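Local coordinates for protein BtGH115A (PDB 5BY3) that probably acts as a family GH115 4-O-methyl-alpha-glucuronidase, a glycoside hydrolase with specificity for decorated arabinogalactans, at residues E671-G675 and I759-E764. Numbering follows the deposited sequence.
Sequences EIKKG and IKALDE
Gly675 N donates a hydrogen bond of 2.7 Å to Ala761 O. The bond is bent at the hydrogen (145°), and the donor is tilted from the carbonyl plane. Next to it, the Ala761 methyl points into the turn of 671-675. Its CB lies 3.4 Å from Ile672 O and equally near Lys673 O. Ile672 adds the apolar part. CG2, anti to the backbone N, reaches Ala761 CB at 3.8 Å, and CD1 extends loosely to Ile759 CG2. Lys674 runs extended alongside the other backbone, with CG 3.4 Å from Leu762 O. Lys760 meets Gly675 O farther along its chain, CE at 3.5 Å.

Glu671 is extended and brings OE2 to 3.9 Å from Glu764 O, too far for a bond. Its OE1 instead takes a salt bridge from Lys673 NZ (2.8 Å), met from above the carboxylate plane. With an alanine in place of Glu671, the Lys673 ammonium would probably lose its carboxylate mate and be freer to turn. Further out, Asp763 is held by Arg708. Backbone bonds tie Ile672 to Val766 and Ala761 to Asp676.

The contact joins 671-675, on strand 670-672, to the end of strand 755-761; the strands belong to different sheets of the C-terminal domain. Ile672 also packs on Leu678 and Ile759 on Val771, between those sheets. One backbone bond, CH-to-carbonyl contacts and methyl packing hold the crossing; the charged pair steadies 671-675 itself.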
ATOM      1  N   GLU A 671      -4.746  12.010 -18.019  1.00 46.56           N
ATOM      2  CA  GLU A 671      -3.403  12.591 -18.122  1.00 52.39           C
ATOM      3  C   GLU A 671      -3.268  13.399 -19.394  1.00 51.00           C
ATOM      4  O   GLU A 671      -3.490  12.881 -20.478  1.00 55.09           O
ATOM      5  CB  GLU A 671      -2.314  11.517 -18.077  1.00 52.89           C
ATOM      6  CG  GLU A 671      -0.899  12.098 -18.169  1.00 64.32           C
ATOM      7  CD  GLU A 671       0.199  11.052 -18.375  1.00 73.87           C
ATOM      8  OE1 GLU A 671      -0.108   9.927 -18.849  1.00 69.40           O
ATOM      9  OE2 GLU A 671       1.386  11.370 -18.086  1.00 75.54           O
ATOM     10  N   ILE A 672      -2.928  14.673 -19.263  1.00 52.66           N
ATOM     11  CA  ILE A 672      -2.603  15.483 -20.440  1.00 50.26           C
ATOM     12  C   ILE A 672      -1.106  15.439 -20.532  1.00 48.49           C
ATOM     13  O   ILE A 672      -0.415  15.922 -19.633  1.00 50.03           O
ATOM     14  CB  ILE A 672      -3.087  16.936 -20.325  1.00 48.71           C
ATOM     15  CG1 ILE A 672      -4.564  16.969 -19.946  1.00 44.37           C
ATOM     16  CG2 ILE A 672      -2.825  17.688 -21.619  1.00 49.36           C
ATOM     17  CD1 ILE A 672      -5.036  18.316 -19.420  1.00 42.74           C
ATOM     18  N   LYS A 673      -0.606  14.832 -21.602  1.00 55.12           N
ATOM     19  CA  LYS A 673       0.840  14.682 -21.781  1.00 56.76           C
ATOM     20  C   LYS A 673       1.408  16.068 -22.005  1.00 55.88           C
ATOM     21  O   LYS A 673       0.674  16.986 -22.420  1.00 55.96           O
ATOM     22  CB  LYS A 673       1.189  13.748 -22.957  1.00 63.21           C
ATOM     23  CG  LYS A 673       0.655  12.319 -22.874  1.00 67.24           C
ATOM     24  CD  LYS A 673       1.324  11.526 -21.758  1.00 74.98           C
ATOM     25  CE  LYS A 673       1.096  10.025 -21.889  1.00 76.67           C
ATOM     26  NZ  LYS A 673       1.797   9.288 -20.788  1.00 73.75           N
ATOM     27  N   LYS A 674       2.693  16.214 -21.681  1.00 55.63           N
ATOM     28  CA  LYS A 674       3.476  17.438 -21.890  1.00 60.45           C
ATOM     29  C   LYS A 674       3.252  17.944 -23.308  1.00 61.87           C
ATOM     30  O   LYS A 674       3.248  17.155 -24.253  1.00 66.33           O
ATOM     31  CB  LYS A 674       4.972  17.147 -21.659  1.00 57.79           C
ATOM     32  CG  LYS A 674       5.865  18.372 -21.561  1.00 54.78           C
ATOM     33  CD  LYS A 674       7.264  17.970 -21.134  1.00 55.85           C
ATOM     34  CE  LYS A 674       8.272  19.030 -21.569  1.00 59.63           C
ATOM     35  NZ  LYS A 674       9.621  18.823 -20.977  1.00 59.75           N
ATOM     36  N   GLY A 675       3.023  19.246 -23.439  1.00 62.86           N
ATOM     37  CA  GLY A 675       2.790  19.875 -24.742  1.00 61.58           C
ATOM     38  C   GLY A 675       1.418  19.671 -25.367  1.00 59.38           C
ATOM     39  O   GLY A 675       1.107  20.355 -26.337  1.00 70.14           O
ATOM     40  N   ILE A 759      -6.734  24.425 -21.955  1.00 62.24           N
ATOM     41  CA  ILE A 759      -5.790  23.954 -20.900  1.00 54.15           C
ATOM     42  C   ILE A 759      -4.642  23.126 -21.509  1.00 47.65           C
ATOM     43  O   ILE A 759      -4.863  22.018 -22.016  1.00 47.71           O
ATOM     44  CB  ILE A 759      -6.530  23.157 -19.778  1.00 50.70           C
ATOM     45  CG1 ILE A 759      -7.535  24.061 -19.053  1.00 54.12           C
ATOM     46  CG2 ILE A 759      -5.546  22.579 -18.772  1.00 49.17           C
ATOM     47  CD1 ILE A 759      -8.774  23.359 -18.544  1.00 53.12           C
ATOM     48  N   LYS A 760      -3.430  23.667 -21.467  1.00 46.71           N
ATOM     49  CA  LYS A 760      -2.257  22.993 -22.022  1.00 51.19           C
ATOM     50  C   LYS A 760      -1.276  22.530 -20.929  1.00 58.15           C
ATOM     51  O   LYS A 760      -0.956  23.303 -20.021  1.00 63.20           O
ATOM     52  CB  LYS A 760      -1.551  23.929 -23.006  1.00 51.33           C
ATOM     53  CG  LYS A 760      -0.437  23.270 -23.801  1.00 56.73           C
ATOM     54  CD  LYS A 760       0.155  24.198 -24.841  1.00 57.91           C
ATOM     55  CE  LYS A 760       1.489  23.656 -25.307  1.00 63.15           C
ATOM     56  NZ  LYS A 760       1.888  24.197 -26.639  1.00 72.28           N
ATOM     57  N   ALA A 761      -0.786  21.292 -21.025  1.00 52.35           N
ATOM     58  CA  ALA A 761       0.214  20.801 -20.083  1.00 48.12           C
ATOM     59  C   ALA A 761       1.615  21.222 -20.492  1.00 57.01           C
ATOM     60  O   ALA A 761       2.028  20.959 -21.633  1.00 60.44           O
ATOM     61  CB  ALA A 761       0.161  19.291 -19.995  1.00 46.35           C
ATOM     62  N   LEU A 762       2.350  21.826 -19.552  1.00 52.48           N
ATOM     63  CA  LEU A 762       3.767  22.176 -19.731  1.00 56.52           C
ATOM     64  C   LEU A 762       4.762  21.161 -19.169  1.00 60.31           C
ATOM     65  O   LEU A 762       5.909  21.110 -19.616  1.00 55.96           O
ATOM     66  CB  LEU A 762       4.063  23.559 -19.130  1.00 59.38           C
ATOM     67  CG  LEU A 762       4.037  24.803 -20.034  1.00 60.41           C
ATOM     68  CD1 LEU A 762       2.971  24.756 -21.128  1.00 53.21           C
ATOM     69  CD2 LEU A 762       3.858  26.041 -19.156  1.00 61.69           C
ATOM     70  N   ASP A 763       4.331  20.373 -18.184  1.00 63.27           N
ATOM     71  CA  ASP A 763       5.198  19.373 -17.558  1.00 56.65           C
ATOM     72  C   ASP A 763       4.605  17.992 -17.678  1.00 60.41           C
ATOM     73  O   ASP A 763       3.445  17.844 -18.118  1.00 60.33           O
ATOM     74  CB  ASP A 763       5.496  19.749 -16.105  1.00 51.17           C
ATOM     75  CG  ASP A 763       6.208  21.084 -15.998  1.00 53.21           C
ATOM     76  OD1 ASP A 763       7.391  21.172 -16.420  1.00 63.36           O
ATOM     77  OD2 ASP A 763       5.587  22.053 -15.516  1.00 56.05           O
ATOM     78  N   GLU A 764       5.407  16.997 -17.283  1.00 64.19           N
ATOM     79  CA  GLU A 764       5.097  15.588 -17.457  1.00 66.04           C
ATOM     80  C   GLU A 764       3.758  15.117 -16.835  1.00 74.94           C
ATOM     81  O   GLU A 764       2.745  15.030 -17.562  1.00 90.04           O
ATOM     82  CB  GLU A 764       6.287  14.719 -17.042  1.00 67.03           C
ATOM     83  CG  GLU A 764       6.345  13.387 -17.789  1.00 74.96           C
ATOM     84  CD  GLU A 764       7.761  12.950 -18.135  1.00 73.51           C
ATOM     85  OE1 GLU A 764       8.602  13.817 -18.442  1.00 72.51           O
ATOM     86  OE2 GLU A 764       8.036  11.734 -18.113  1.00 68.27           O
TER